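Local coordinates for protein bacterioferritin (Rhodobacter capsulatus, PDB 1JGC) that stores iron, probably oxidising Fe(2+) with dioxygen at a ferroxidase centre and depositing it as a mineral core inside a 24-subunit shell, at residues D4-E18 with L100-D113. Numbering follows the deposited sequence.
Sequences DAKVIEFLNAALRSE and LYREARDYCAEVGD
Asp4 OD2 is gripped by three donors: Tyr107 OH at 2.8 Å, on the syn side but 31° out of the carboxylate plane, and weakly by the backbone N atoms of Lys6 and Val7. Asp4 is the N-cap of helix 5-34, and the Tyr107 bond ties this cap to helix 83-111. Segments 5-18 and 100-111 run antiparallel, their axes at 160°, in the four-helix bundle of the ferritin fold. With CG anti to its backbone N (chi1 -177°), Tyr107 reaches across to this cap. The extended Lys6 chain lies over one face of the Tyr107 ring, with CD 4.0 Å from the centroid. Val7 CG2 meets the ring edge. A leucine in place of Tyr107 would probably leave Asp4 OD2 with its two weak backbone donors and the Lys6 chain without its ring. Phe10 is a knob among Leu100, Glu103, Ala104 and Tyr107. Ala104 CA sits over the centre of its ring, 3.6 Å from the centroid. Leu100 returns the fit, entering among Phe10, Ala13, Ala14 and Ser17. Farther along lies Glu18 of the iron-binding ferroxidase site, metal-free here, close to Glu51 and His54. One turn back, Ala14 CB packs at the Tyr101 ring edge, 3.6 Å from CE1.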
loop_
_atom_site.group_PDB
_atom_site.type_symbol
_atom_site.label_atom_id
_atom_site.label_comp_id
_atom_site.label_asym_id
_atom_site.label_seq_id
_atom_site.Cartn_x
_atom_site.Cartn_y
_atom_site.Cartn_z
ATOM N N ASP A 4 -27.068 -52.453 -10.314
ATOM C CA ASP A 4 -28.249 -53.270 -10.081
ATOM C C ASP A 4 -29.444 -52.599 -10.751
ATOM O O ASP A 4 -29.776 -51.454 -10.437
ATOM C CB ASP A 4 -28.512 -53.378 -8.588
ATOM C CG ASP A 4 -29.690 -54.264 -8.276
ATOM O OD1 ASP A 4 -29.473 -55.493 -8.144
ATOM O OD2 ASP A 4 -30.828 -53.737 -8.178
ATOM N N ALA A 5 -30.094 -53.307 -11.666
ATOM C CA ALA A 5 -31.242 -52.762 -12.376
ATOM C C ALA A 5 -32.250 -52.042 -11.481
ATOM O O ALA A 5 -32.736 -50.969 -11.841
ATOM C CB ALA A 5 -31.956 -53.867 -13.167
ATOM N N LYS A 6 -32.573 -52.608 -10.325
ATOM C CA LYS A 6 -33.558 -51.943 -9.481
ATOM C C LYS A 6 -33.037 -50.692 -8.773
ATOM O O LYS A 6 -33.812 -49.817 -8.404
ATOM C CB LYS A 6 -34.154 -52.911 -8.455
ATOM C CG LYS A 6 -35.456 -52.373 -7.895
ATOM C CD LYS A 6 -36.188 -53.356 -6.997
ATOM C CE LYS A 6 -37.507 -52.732 -6.514
ATOM N NZ LYS A 6 -38.289 -53.598 -5.552
ATOM N N VAL A 7 -31.730 -50.605 -8.567
ATOM C CA VAL A 7 -31.173 -49.424 -7.928
ATOM C C VAL A 7 -31.345 -48.288 -8.932
ATOM O O VAL A 7 -31.697 -47.166 -8.578
ATOM C CB VAL A 7 -29.670 -49.608 -7.600
ATOM C CG1 VAL A 7 -29.049 -48.270 -7.218
ATOM C CG2 VAL A 7 -29.508 -50.598 -6.446
ATOM N N ILE A 8 -31.113 -48.601 -10.197
ATOM C CA ILE A 8 -31.241 -47.620 -11.255
ATOM C C ILE A 8 -32.691 -47.147 -11.350
ATOM O O ILE A 8 -32.959 -45.978 -11.623
ATOM C CB ILE A 8 -30.764 -48.225 -12.591
ATOM C CG1 ILE A 8 -29.258 -48.507 -12.492
ATOM C CG2 ILE A 8 -31.095 -47.299 -13.751
ATOM C CD1 ILE A 8 -28.624 -49.050 -13.746
ATOM N N GLU A 9 -33.630 -48.052 -11.114
ATOM C CA GLU A 9 -35.038 -47.696 -11.163
ATOM C C GLU A 9 -35.322 -46.693 -10.051
ATOM O O GLU A 9 -35.982 -45.674 -10.265
ATOM C CB GLU A 9 -35.902 -48.937 -10.963
ATOM C CG GLU A 9 -36.650 -49.393 -12.194
ATOM C CD GLU A 9 -37.266 -50.775 -12.009
ATOM O OE1 GLU A 9 -38.066 -50.976 -11.050
ATOM O OE2 GLU A 9 -36.940 -51.662 -12.827
ATOM N N PHE A 10 -34.825 -46.998 -8.855
ATOM C CA PHE A 10 -35.019 -46.122 -7.712
ATOM C C PHE A 10 -34.400 -44.751 -7.968
ATOM O O PHE A 10 -35.022 -43.728 -7.676
ATOM C CB PHE A 10 -34.413 -46.750 -6.456
ATOM C CG PHE A 10 -35.384 -47.595 -5.670
ATOM C CD1 PHE A 10 -36.558 -47.039 -5.167
ATOM C CD2 PHE A 10 -35.111 -48.938 -5.402
ATOM C CE1 PHE A 10 -37.450 -47.807 -4.405
ATOM C CE2 PHE A 10 -35.992 -49.711 -4.644
ATOM C CZ PHE A 10 -37.165 -49.144 -4.143
ATOM N N LEU A 11 -33.184 -44.730 -8.517
ATOM C CA LEU A 11 -32.505 -43.474 -8.817
ATOM C C LEU A 11 -33.328 -42.629 -9.806
ATOM O O LEU A 11 -33.469 -41.418 -9.632
ATOM C CB LEU A 11 -31.105 -43.754 -9.383
ATOM C CG LEU A 11 -30.097 -44.268 -8.350
ATOM C CD1 LEU A 11 -28.834 -44.771 -9.044
ATOM C CD2 LEU A 11 -29.778 -43.148 -7.359
ATOM N N ASN A 12 -33.875 -43.273 -10.836
ATOM C CA ASN A 12 -34.685 -42.562 -11.813
ATOM C C ASN A 12 -35.984 -42.054 -11.191
ATOM O O ASN A 12 -36.533 -41.043 -11.618
ATOM C CB ASN A 12 -34.997 -43.457 -13.006
ATOM C CG ASN A 12 -34.104 -43.173 -14.184
ATOM O OD1 ASN A 12 -33.968 -42.024 -14.613
ATOM N ND2 ASN A 12 -33.488 -44.217 -14.723
ATOM N N ALA A 13 -36.485 -42.755 -10.183
ATOM C CA ALA A 13 -37.708 -42.312 -9.537
ATOM C C ALA A 13 -37.362 -41.101 -8.673
ATOM O O ALA A 13 -38.099 -40.118 -8.636
ATOM C CB ALA A 13 -38.308 -43.433 -8.686
ATOM N N ALA A 14 -36.230 -41.177 -7.984
ATOM C CA ALA A 14 -35.790 -40.074 -7.150
ATOM C C ALA A 14 -35.549 -38.846 -8.037
ATOM O O ALA A 14 -35.864 -37.719 -7.658
ATOM C CB ALA A 14 -34.525 -40.457 -6.417
ATOM N N LEU A 15 -34.997 -39.076 -9.226
ATOM C CA LEU A 15 -34.729 -38.001 -10.171
ATOM C C LEU A 15 -36.030 -37.309 -10.557
ATOM O O LEU A 15 -36.120 -36.079 -10.566
ATOM C CB LEU A 15 -34.048 -38.554 -11.422
ATOM C CG LEU A 15 -33.924 -37.585 -12.596
ATOM C CD1 LEU A 15 -33.179 -36.320 -12.181
ATOM C CD2 LEU A 15 -33.204 -38.281 -13.733
ATOM N N ARG A 16 -37.038 -38.109 -10.876
ATOM C CA ARG A 16 -38.330 -37.566 -11.255
ATOM C C ARG A 16 -38.902 -36.768 -10.098
ATOM O O ARG A 16 -39.518 -35.729 -10.289
ATOM C CB ARG A 16 -39.306 -38.681 -11.641
ATOM C CG ARG A 16 -40.734 -38.183 -11.729
ATOM C CD ARG A 16 -41.689 -39.252 -12.181
ATOM N NE ARG A 16 -41.454 -39.604 -13.575
ATOM C CZ ARG A 16 -41.099 -40.826 -13.977
ATOM N NH1 ARG A 16 -40.944 -41.799 -13.072
ATOM N NH2 ARG A 16 -40.892 -41.079 -15.273
ATOM N N SER A 17 -38.701 -37.263 -8.890
ATOM C CA SER A 17 -39.189 -36.579 -7.712
ATOM C C SER A 17 -38.502 -35.210 -7.611
ATOM O O SER A 17 -39.153 -34.197 -7.335
ATOM C CB SER A 17 -38.889 -37.427 -6.482
ATOM O OG SER A 17 -39.375 -36.822 -5.298
ATOM N N GLU A 18 -37.189 -35.186 -7.842
ATOM C CA GLU A 18 -36.421 -33.943 -7.773
ATOM C C GLU A 18 -36.792 -32.948 -8.870
ATOM O O GLU A 18 -36.940 -31.757 -8.598
ATOM C CB GLU A 18 -34.919 -34.233 -7.828
ATOM C CG GLU A 18 -34.376 -35.057 -6.659
ATOM C CD GLU A 18 -34.630 -34.424 -5.298
ATOM O OE1 GLU A 18 -35.811 -34.300 -4.905
ATOM O OE2 GLU A 18 -33.650 -34.057 -4.611
ATOM N N LEU A 100 -40.150 -42.099 -0.481
ATOM C CA LEU A 100 -39.454 -42.751 -1.576
ATOM C C LEU A 100 -37.982 -43.006 -1.294
ATOM O O LEU A 100 -37.461 -44.073 -1.631
ATOM C CB LEU A 100 -39.584 -41.920 -2.850
ATOM C CG LEU A 100 -38.685 -42.342 -4.019
ATOM C CD1 LEU A 100 -39.015 -43.761 -4.430
ATOM C CD2 LEU A 100 -38.878 -41.387 -5.188
ATOM N N TYR A 101 -37.310 -42.031 -0.682
ATOM C CA TYR A 101 -35.883 -42.173 -0.398
ATOM C C TYR A 101 -35.575 -43.226 0.652
ATOM O O TYR A 101 -34.576 -43.932 0.541
ATOM C CB TYR A 101 -35.268 -40.841 0.043
ATOM C CG TYR A 101 -35.360 -39.721 -0.968
ATOM C CD1 TYR A 101 -35.481 -39.980 -2.333
ATOM C CD2 TYR A 101 -35.297 -38.391 -0.557
ATOM C CE1 TYR A 101 -35.538 -38.936 -3.262
ATOM C CE2 TYR A 101 -35.349 -37.340 -1.474
ATOM C CZ TYR A 101 -35.469 -37.620 -2.819
ATOM O OH TYR A 101 -35.501 -36.577 -3.711
ATOM N N ARG A 102 -36.418 -43.329 1.674
ATOM C CA ARG A 102 -36.201 -44.320 2.723
ATOM C C ARG A 102 -36.336 -45.738 2.159
ATOM O O ARG A 102 -35.648 -46.679 2.582
ATOM C CB ARG A 102 -37.199 -44.097 3.854
ATOM C CG ARG A 102 -36.959 -42.792 4.572
ATOM C CD ARG A 102 -37.934 -42.535 5.689
ATOM N NE ARG A 102 -37.486 -41.403 6.490
ATOM C CZ ARG A 102 -38.268 -40.398 6.873
ATOM N NH1 ARG A 102 -39.546 -40.383 6.529
ATOM N NH2 ARG A 102 -37.771 -39.397 7.593
ATOM N N GLU A 103 -37.217 -45.862 1.176
ATOM C CA GLU A 103 -37.493 -47.120 0.505
ATOM C C GLU A 103 -36.289 -47.494 -0.365
ATOM O O GLU A 103 -35.735 -48.593 -0.256
ATOM C CB GLU A 103 -38.731 -46.925 -0.354
ATOM C CG GLU A 103 -39.514 -48.162 -0.673
ATOM C CD GLU A 103 -40.748 -47.829 -1.507
ATOM O OE1 GLU A 103 -41.549 -46.955 -1.064
ATOM O OE2 GLU A 103 -40.900 -48.439 -2.596
ATOM N N ALA A 104 -35.884 -46.566 -1.229
ATOM C CA ALA A 104 -34.745 -46.793 -2.110
ATOM C C ALA A 104 -33.519 -47.097 -1.261
ATOM O O ALA A 104 -32.765 -48.025 -1.537
ATOM C CB ALA A 104 -34.489 -45.560 -2.974
ATOM N N ARG A 105 -33.339 -46.309 -0.214
ATOM C CA ARG A 105 -32.209 -46.469 0.677
ATOM C C ARG A 105 -32.145 -47.896 1.253
ATOM O O ARG A 105 -31.087 -48.535 1.223
ATOM C CB ARG A 105 -32.295 -45.395 1.771
ATOM C CG ARG A 105 -31.179 -45.413 2.766
ATOM C CD ARG A 105 -31.572 -46.285 3.920
ATOM N NE ARG A 105 -30.408 -46.656 4.698
ATOM C CZ ARG A 105 -30.299 -47.810 5.334
ATOM N NH1 ARG A 105 -31.291 -48.694 5.278
ATOM N NH2 ARG A 105 -29.191 -48.081 6.009
ATOM N N ASP A 106 -33.263 -48.409 1.762
ATOM C CA ASP A 106 -33.263 -49.773 2.288
ATOM C C ASP A 106 -32.849 -50.770 1.205
ATOM O O ASP A 106 -32.046 -51.670 1.462
ATOM C CB ASP A 106 -34.646 -50.171 2.818
ATOM C CG ASP A 106 -34.954 -49.558 4.172
ATOM O OD1 ASP A 106 -34.012 -49.311 4.953
ATOM O OD2 ASP A 106 -36.147 -49.341 4.465
ATOM N N TYR A 107 -33.391 -50.611 -0.002
ATOM C CA TYR A 107 -33.050 -51.532 -1.076
ATOM C C TYR A 107 -31.569 -51.495 -1.433
ATOM O O TYR A 107 -30.973 -52.539 -1.687
ATOM C CB TYR A 107 -33.878 -51.265 -2.334
ATOM C CG TYR A 107 -33.573 -52.271 -3.420
ATOM C CD1 TYR A 107 -34.044 -53.585 -3.338
ATOM C CD2 TYR A 107 -32.736 -51.937 -4.490
ATOM C CE1 TYR A 107 -33.677 -54.536 -4.293
ATOM C CE2 TYR A 107 -32.363 -52.879 -5.446
ATOM C CZ TYR A 107 -32.830 -54.174 -5.342
ATOM O OH TYR A 107 -32.408 -55.113 -6.262
ATOM N N CYS A 108 -30.971 -50.305 -1.461
ATOM C CA CYS A 108 -29.553 -50.197 -1.782
ATOM C C CYS A 108 -28.735 -50.958 -0.750
ATOM O O CYS A 108 -27.775 -51.641 -1.090
ATOM C CB CYS A 108 -29.116 -48.732 -1.819
ATOM S SG CYS A 108 -29.704 -47.839 -3.285
ATOM N N ALA A 109 -29.126 -50.840 0.512
ATOM C CA ALA A 109 -28.432 -51.529 1.589
ATOM C C ALA A 109 -28.530 -53.041 1.383
ATOM O O ALA A 109 -27.527 -53.761 1.442
ATOM C CB ALA A 109 -29.044 -51.144 2.930
ATOM N N GLU A 110 -29.747 -53.511 1.137
ATOM C CA GLU A 110 -29.991 -54.931 0.941
ATOM C C GLU A 110 -29.142 -55.491 -0.190
ATOM O O GLU A 110 -28.538 -56.552 -0.055
ATOM C CB GLU A 110 -31.485 -55.186 0.667
ATOM C CG GLU A 110 -31.775 -56.582 0.132
ATOM C CD GLU A 110 -33.266 -56.868 -0.044
ATOM O OE1 GLU A 110 -34.017 -55.968 -0.496
ATOM O OE2 GLU A 110 -33.688 -58.015 0.258
ATOM N N VAL A 111 -29.087 -54.773 -1.304
ATOM C CA VAL A 111 -28.314 -55.225 -2.455
ATOM C C VAL A 111 -26.814 -54.962 -2.302
ATOM O O VAL A 111 -26.010 -55.436 -3.101
ATOM C CB VAL A 111 -28.865 -54.573 -3.748
ATOM C CG1 VAL A 111 -27.818 -54.550 -4.844
ATOM C CG2 VAL A 111 -30.079 -55.361 -4.229
ATOM N N GLY A 112 -26.433 -54.206 -1.277
ATOM C CA GLY A 112 -25.021 -53.938 -1.060
ATOM C C GLY A 112 -24.387 -52.804 -1.844
ATOM O O GLY A 112 -23.165 -52.709 -1.884
ATOM N N ASP A 113 -25.195 -51.952 -2.471
ATOM C CA ASP A 113 -24.670 -50.812 -3.217
ATOM C C ASP A 113 -24.438 -49.689 -2.197
ATOM O O ASP A 113 -25.292 -48.827 -1.983
ATOM C CB ASP A 113 -25.670 -50.360 -4.280
ATOM C CG ASP A 113 -25.127 -49.242 -5.143
ATOM O OD1 ASP A 113 -24.144 -48.592 -4.718
ATOM O OD2 ASP A 113 -25.679 -49.004 -6.237
#